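Local coordinates for yuaD protein (Bacillus subtilis, PDB 1ORU) that is of uncharacterised function but belongs to the MOSC family, whose members are generally thought to bind molybdenum and pyridoxal phosphate, at the interface of chains A and B. Numbering follows the deposited sequence. Chains: chain A/B, yuaD protein.

Contacts 1 and 2 belong to one two-fold symmetric interface between the copies of the protein, their C-alpha centres about 15 Å apart. They share no residue, but strand 122-128 of chain A serves both, supplying A:Ala122 to contact 1 and A:Glu126 to contact 2; A:Glu168 of contact 1 is also a near neighbour in sequence of A:Ile166 of contact 2. In contact 1 a loop of chain B packs on chain A; contact 2 sets equivalent residues of the two chains against each other near the two-fold axis. Together they suggest a dimer, although the structure alone does not establish one in solution.

Contact 1: the interface of chains A and B. Residues chain A 114, 116, 122, 168-169, 182; chain B 56-57.
B:Met56, a selenomethionine, and its neighbour B:Phe57 enter the surface of chain A side by side, a worked example of how two consecutive loop residues can dock on one partner. The tight part takes in both side chains. CB of B:Met56 sits over the centre of the A:His182 imidazole, 3.6 Å from the ring centroid, in a CH-pi contact. Further out, CG meets the delta-methyl CD1 of A:Ile116 at 3.8 Å. The bend at chi2 (-73°) carries SE over one face of the A:Arg114 guanidinium, nearer the rim than the centre, with SE 3.8 Å from NE, and a further bend at chi3 turns the terminal methyl CE.

That guanidinium is held by a partner of its own chain. A:Arg114 grips the A:Glu168 carboxylate side-on, NE to OE1 at 2.6 Å and NH2 to OE2 at 2.8 Å. Both oxygens use their syn lone pairs and lie close to the guanidinium plane, which should restrain both groups from turning. B:Phe57 presents its ring edge to chain A, with OE1 of A:Glu168 and the methyl CB of A:Ala122 lying in the ring plane. Its CE2 is 3.6 Å from CD of A:Glu168, ring and carboxylate planes being 72° apart, and its CE1 is likewise 3.6 Å from CB of A:Ala122. CG of B:Met56, from its own chain, lies above one ring face, displaced toward the rim.

Packing slackens towards A:Arg169, whose CB stays 4.3 Å from CE1 of B:Phe57 and whose extended side chain runs away from the ring.

In the fold, strands 114-116, 122-128 and 178-184 of chain A furnish much of the docking surface, together with the stretch at A:Glu168, and the chain B residues lie in a loop.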
ATOM      1  N   ARG A 114       7.627   7.066   2.280  1.00 12.27           N
ATOM      2  CA  ARG A 114       7.328   8.101   1.296  1.00 11.15           C
ATOM      3  C   ARG A 114       8.604   8.635   0.671  1.00 11.70           C
ATOM      4  O   ARG A 114       9.642   8.702   1.332  1.00 12.91           O
ATOM      5  CB  ARG A 114       6.608   9.279   1.959  1.00 13.06           C
ATOM      6  CG  ARG A 114       5.106   9.208   1.948  1.00 12.08           C
ATOM      7  CD  ARG A 114       4.564   8.175   2.910  1.00 15.24           C
ATOM      8  NE  ARG A 114       3.132   8.388   3.079  1.00 12.63           N
ATOM      9  CZ  ARG A 114       2.421   7.946   4.106  1.00 15.69           C
ATOM     10  NH1 ARG A 114       3.005   7.247   5.076  1.00 15.12           N
ATOM     11  NH2 ARG A 114       1.124   8.230   4.178  1.00 13.68           N
ATOM     12  N   ILE A 116       9.629  12.024  -1.382  1.00 10.12           N
ATOM     13  CA  ILE A 116       9.143  13.346  -1.747  1.00 11.28           C
ATOM     14  C   ILE A 116      10.142  14.170  -2.553  1.00 10.00           C
ATOM     15  O   ILE A 116      11.330  14.224  -2.229  1.00 11.24           O
ATOM     16  CB  ILE A 116       8.732  14.111  -0.472  1.00 11.89           C
ATOM     17  CG1 ILE A 116       7.722  13.270   0.316  1.00 13.76           C
ATOM     18  CG2 ILE A 116       8.135  15.469  -0.831  1.00 12.47           C
ATOM     19  CD1 ILE A 116       7.177  13.957   1.558  1.00 16.38           C
ATOM     20  N   ALA A 122       4.819  13.476  -4.268  1.00 13.20           N
ATOM     21  CA  ALA A 122       5.163  12.424  -3.316  1.00 12.37           C
ATOM     22  C   ALA A 122       4.698  11.040  -3.744  1.00 12.61           C
ATOM     23  O   ALA A 122       3.598  10.866  -4.274  1.00 10.25           O
ATOM     24  CB  ALA A 122       4.582  12.759  -1.943  1.00 13.00           C
ATOM     25  N   GLU A 168       1.044   9.692  -4.191  1.00 11.01           N
ATOM     26  CA  GLU A 168       0.319  10.176  -3.021  1.00 11.54           C
ATOM     27  C   GLU A 168      -0.000  11.669  -3.127  1.00 12.44           C
ATOM     28  O   GLU A 168      -0.994  12.134  -2.580  1.00 13.43           O
ATOM     29  CB  GLU A 168       1.118   9.880  -1.740  1.00 12.17           C
ATOM     30  CG  GLU A 168       0.381  10.232  -0.438  1.00 13.75           C
ATOM     31  CD  GLU A 168       1.008   9.595   0.802  1.00 15.56           C
ATOM     32  OE1 GLU A 168       2.214   9.263   0.760  1.00 15.86           O
ATOM     33  OE2 GLU A 168       0.292   9.436   1.822  1.00 12.96           O
ATOM     34  N   ARG A 169       0.855  12.420  -3.815  1.00 13.54           N
ATOM     35  CA  ARG A 169       0.617  13.845  -4.020  1.00 13.65           C
ATOM     36  C   ARG A 169       1.151  14.240  -5.389  1.00 13.05           C
ATOM     37  O   ARG A 169       2.307  13.965  -5.722  1.00 12.20           O
ATOM     38  CB  ARG A 169       1.285  14.709  -2.947  1.00 16.51           C
ATOM     39  CG  ARG A 169       0.756  16.147  -2.986  1.00 18.14           C
ATOM     40  CD  ARG A 169       1.475  17.087  -2.047  1.00 21.48           C
ATOM     41  NE  ARG A 169       0.851  18.410  -2.047  1.00 21.44           N
ATOM     42  CZ  ARG A 169       1.370  19.485  -1.456  1.00 25.90           C
ATOM     43  NH1 ARG A 169       2.533  19.406  -0.816  1.00 25.10           N
ATOM     44  NH2 ARG A 169       0.720  20.645  -1.497  1.00 24.82           N
ATOM     45  N   HIS A 182      11.295   9.122   3.451  1.00 14.17           N
ATOM     46  CA  HIS A 182      10.775   8.941   4.802  1.00 15.97           C
ATOM     47  C   HIS A 182      10.569   7.437   4.928  1.00 18.52           C
ATOM     48  O   HIS A 182       9.558   6.890   4.466  1.00 16.15           O
ATOM     49  CB  HIS A 182       9.457   9.698   4.964  1.00 15.05           C
ATOM     50  CG  HIS A 182       9.593  11.178   4.775  1.00 15.44           C
ATOM     51  ND1 HIS A 182       9.783  12.050   5.826  1.00 16.54           N
ATOM     52  CD2 HIS A 182       9.623  11.931   3.651  1.00 14.83           C
ATOM     53  CE1 HIS A 182       9.925  13.277   5.356  1.00 16.73           C
ATOM     54  NE2 HIS A 182       9.834  13.232   4.038  1.00 17.00           N
TER
HETATM   55  N   MSE B  56       4.774  13.766   7.179  1.00 17.53           N
HETATM   56  CA  MSE B  56       5.686  14.301   6.179  1.00 18.25           C
HETATM   57  C   MSE B  56       4.994  15.358   5.314  1.00 17.68           C
HETATM   58  O   MSE B  56       5.620  15.982   4.461  1.00 19.15           O
HETATM   59  CB  MSE B  56       6.286  13.180   5.307  1.00 18.01           C
HETATM   60  CG  MSE B  56       5.307  12.374   4.457  1.00 19.44           C
HETATM   61 SE   MSE B  56       4.187  11.144   5.445  0.87 19.65          SE
HETATM   62  CE  MSE B  56       5.554  10.044   6.270  1.00 20.85           C
ATOM     63  N   PHE B  57       3.705  15.572   5.558  1.00 17.24           N
ATOM     64  CA  PHE B  57       2.938  16.577   4.821  1.00 17.51           C
ATOM     65  C   PHE B  57       2.426  17.602   5.827  1.00 19.34           C
ATOM     66  O   PHE B  57       2.232  17.276   7.002  1.00 19.82           O
ATOM     67  CB  PHE B  57       1.731  15.935   4.133  1.00 16.75           C
ATOM     68  CG  PHE B  57       2.087  14.862   3.151  1.00 14.44           C
ATOM     69  CD1 PHE B  57       2.640  15.187   1.913  1.00 14.22           C
ATOM     70  CD2 PHE B  57       1.855  13.522   3.456  1.00 15.39           C
ATOM     71  CE1 PHE B  57       2.957  14.196   0.986  1.00 14.62           C
ATOM     72  CE2 PHE B  57       2.165  12.516   2.537  1.00 12.54           C
ATOM     73  CZ  PHE B  57       2.717  12.856   1.298  1.00 15.61           C
TER

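Contact 2: the interface of chains A and B. Residues chain A 64, 66, 126, 166; chain B 64, 124, 126, 166-167.
A:Glu126 and B:Glu126 meet across the interface with their carboxylates unusually close, an example of like acidic groups paired at a two-fold contact. OE2 of A:Glu126 lies 2.8 Å from OE2 of B:Glu126, and the carboxylate planes are turned 47° apart. Such an approach would be readily explained by a shared proton, which the coordinates do not show. Each side chain bends at chi2 (-66° in both copies), directing its carboxylate towards its twin.

Water and arginine supplement this polar pair. Water 1 links OE2 of A:Glu126 to OE1 of B:Glu126, whereas water 2 joins OE1 of A:Glu126 to OE2 of B:Glu126 and is also bound by NH2 of A:Arg66. Within chain A, NE of A:Arg66 forms a salt bridge to OE1 of A:Glu126 at 2.7 Å, with the oxygen close to the guanidinium plane and met on its anti side. This positive charge probably eases the pairing of the acids. With an alanine in place of A:Glu126, A:Arg66 would probably be left without its charged partner, and waters 1 and 2 without the carboxylate oxygens that hold them on this side.

Apolar contacts flank the polar centre. The methyl CD2 of B:Leu124 packs 3.7 Å from CD of A:Arg66, while CD1 lies over the guanidinium face opposite the one facing A:Glu126 O. The A:Phe64 and B:Phe64 side chains approach from opposite directions, their CZ atoms 3.8 Å apart. B:Ile166 sets CD1 3.5 Å from CE2 of A:Phe64, and A:Ile166 CG2 lies above one face of B:Phe64, displaced towards the rim, 4.0 Å from CD2.

By combining this water-bridged acidic pair with aromatic and aliphatic packing, the site links side chains from corresponding elements of the two copies and probably helps to hold the two copies of the deposited assembly together, if that pairing is the biological one.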
ATOM      1  N   PHE A  64      -7.854  -2.131  -8.798  1.00 15.68           N
ATOM      2  CA  PHE A  64      -7.198  -0.860  -8.546  1.00 16.00           C
ATOM      3  C   PHE A  64      -5.747  -0.943  -9.025  1.00 15.88           C
ATOM      4  O   PHE A  64      -5.099  -1.976  -8.865  1.00 17.39           O
ATOM      5  CB  PHE A  64      -7.217  -0.547  -7.051  1.00 14.68           C
ATOM      6  CG  PHE A  64      -6.415   0.657  -6.688  1.00 17.12           C
ATOM      7  CD1 PHE A  64      -6.861   1.930  -7.028  1.00 17.14           C
ATOM      8  CD2 PHE A  64      -5.191   0.519  -6.044  1.00 17.52           C
ATOM      9  CE1 PHE A  64      -6.096   3.056  -6.733  1.00 18.69           C
ATOM     10  CE2 PHE A  64      -4.415   1.639  -5.744  1.00 20.15           C
ATOM     11  CZ  PHE A  64      -4.871   2.909  -6.091  1.00 19.03           C
ATOM     12  N   ARG A  66      -2.313  -0.431  -8.355  1.00 18.61           N
ATOM     13  CA  ARG A  66      -1.362  -0.270  -7.268  1.00 18.77           C
ATOM     14  C   ARG A  66       0.066   0.002  -7.754  1.00 19.62           C
ATOM     15  O   ARG A  66       0.864   0.624  -7.055  1.00 19.92           O
ATOM     16  CB  ARG A  66      -1.388  -1.547  -6.441  1.00 20.30           C
ATOM     17  CG  ARG A  66      -0.468  -1.574  -5.268  1.00 19.30           C
ATOM     18  CD  ARG A  66      -0.332  -2.996  -4.764  1.00 19.25           C
ATOM     19  NE  ARG A  66       0.308  -3.018  -3.458  1.00 18.96           N
ATOM     20  CZ  ARG A  66       1.042  -4.024  -2.999  1.00 19.76           C
ATOM     21  NH1 ARG A  66       1.236  -5.099  -3.751  1.00 18.65           N
ATOM     22  NH2 ARG A  66       1.570  -3.955  -1.783  1.00 16.57           N
ATOM     23  N   GLU A 126       4.743   0.951  -2.267  1.00 12.25           N
ATOM     24  CA  GLU A 126       3.878  -0.220  -2.267  1.00 13.20           C
ATOM     25  C   GLU A 126       4.668  -1.534  -2.318  1.00 15.12           C
ATOM     26  O   GLU A 126       4.177  -2.559  -2.800  1.00 14.77           O
ATOM     27  CB  GLU A 126       2.873  -0.157  -3.420  1.00 13.93           C
ATOM     28  CG  GLU A 126       1.726   0.832  -3.189  1.00 13.29           C
ATOM     29  CD  GLU A 126       0.799   0.427  -2.047  1.00 16.42           C
ATOM     30  OE1 GLU A 126       0.480  -0.773  -1.937  1.00 16.51           O
ATOM     31  OE2 GLU A 126       0.370   1.310  -1.268  1.00 18.36           O
ATOM     32  N   ILE A 166       2.543   4.298  -5.470  1.00 12.30           N
ATOM     33  CA  ILE A 166       1.299   4.948  -5.863  1.00 12.74           C
ATOM     34  C   ILE A 166       1.636   6.431  -5.725  1.00 12.65           C
ATOM     35  O   ILE A 166       2.472   6.789  -4.895  1.00 12.02           O
ATOM     36  CB  ILE A 166       0.157   4.604  -4.876  1.00 14.09           C
ATOM     37  CG1 ILE A 166      -0.436   3.238  -5.222  1.00 17.17           C
ATOM     38  CG2 ILE A 166      -0.901   5.700  -4.885  1.00 15.32           C
ATOM     39  CD1 ILE A 166      -1.415   2.730  -4.159  1.00 19.04           C
TER
ATOM     40  N   PHE B  64      -3.392  11.192  -1.477  1.00 12.67           N
ATOM     41  CA  PHE B  64      -4.103   9.963  -1.809  1.00 11.85           C
ATOM     42  C   PHE B  64      -4.654   9.356  -0.517  1.00 12.48           C
ATOM     43  O   PHE B  64      -4.030   9.450   0.540  1.00 12.21           O
ATOM     44  CB  PHE B  64      -3.159   8.963  -2.482  1.00 11.75           C
ATOM     45  CG  PHE B  64      -3.763   7.591  -2.664  1.00 13.18           C
ATOM     46  CD1 PHE B  64      -4.737   7.364  -3.633  1.00 15.74           C
ATOM     47  CD2 PHE B  64      -3.387   6.539  -1.835  1.00 15.57           C
ATOM     48  CE1 PHE B  64      -5.330   6.101  -3.769  1.00 15.79           C
ATOM     49  CE2 PHE B  64      -3.971   5.279  -1.965  1.00 14.95           C
ATOM     50  CZ  PHE B  64      -4.946   5.063  -2.934  1.00 16.35           C
ATOM     51  N   LEU B 124      -7.144  -4.341  -0.290  1.00 13.73           N
ATOM     52  CA  LEU B 124      -5.685  -4.438  -0.301  1.00 14.86           C
ATOM     53  C   LEU B 124      -5.181  -3.873   1.029  1.00 13.97           C
ATOM     54  O   LEU B 124      -5.418  -2.706   1.343  1.00 14.47           O
ATOM     55  CB  LEU B 124      -5.088  -3.626  -1.455  1.00 15.18           C
ATOM     56  CG  LEU B 124      -3.569  -3.400  -1.391  1.00 16.62           C
ATOM     57  CD1 LEU B 124      -2.844  -4.723  -1.580  1.00 17.95           C
ATOM     58  CD2 LEU B 124      -3.143  -2.403  -2.457  1.00 18.12           C
ATOM     59  N   GLU B 126      -3.133  -2.089   3.751  1.00 11.68           N
ATOM     60  CA  GLU B 126      -2.206  -0.966   3.799  1.00 11.63           C
ATOM     61  C   GLU B 126      -1.582  -0.855   5.188  1.00 12.48           C
ATOM     62  O   GLU B 126      -1.183   0.230   5.628  1.00 12.87           O
ATOM     63  CB  GLU B 126      -2.909   0.345   3.435  1.00 14.31           C
ATOM     64  CG  GLU B 126      -3.183   0.516   1.946  1.00 15.79           C
ATOM     65  CD  GLU B 126      -1.914   0.658   1.113  1.00 16.45           C
ATOM     66  OE1 GLU B 126      -0.971   1.344   1.561  1.00 17.94           O
ATOM     67  OE2 GLU B 126      -1.860   0.092  -0.002  1.00 19.63           O
ATOM     68  N   ILE B 166      -7.286  -0.345   1.183  1.00 13.68           N
ATOM     69  CA  ILE B 166      -7.855   0.449   0.105  1.00 15.28           C
ATOM     70  C   ILE B 166      -8.690  -0.585  -0.643  1.00 13.51           C
ATOM     71  O   ILE B 166      -8.429  -1.786  -0.545  1.00 13.88           O
ATOM     72  CB  ILE B 166      -6.783   1.046  -0.846  1.00 18.39           C
ATOM     73  CG1 ILE B 166      -5.913  -0.059  -1.431  1.00 19.68           C
ATOM     74  CG2 ILE B 166      -5.939   2.067  -0.103  1.00 16.24           C
ATOM     75  CD1 ILE B 166      -4.911   0.438  -2.455  1.00 25.72           C
ATOM     76  N   VAL B 167      -9.712  -0.140  -1.357  1.00 13.02           N
ATOM     77  CA  VAL B 167     -10.533  -1.075  -2.104  1.00 13.13           C
ATOM     78  C   VAL B 167      -9.812  -1.424  -3.404  1.00 13.99           C
ATOM     79  O   VAL B 167      -9.526  -0.542  -4.207  1.00 15.87           O
ATOM     80  CB  VAL B 167     -11.912  -0.472  -2.427  1.00 11.05           C
ATOM     81  CG1 VAL B 167     -12.673  -1.397  -3.376  1.00 11.82           C
ATOM     82  CG2 VAL B 167     -12.703  -0.267  -1.137  1.00 11.39           C
TER
HETATM   83  O   HOH W   1       1.736   1.265   1.063  1.00 21.46           O
HETATM   84  O   HOH W   2      -0.051  -2.339   0.371  1.00 23.78           O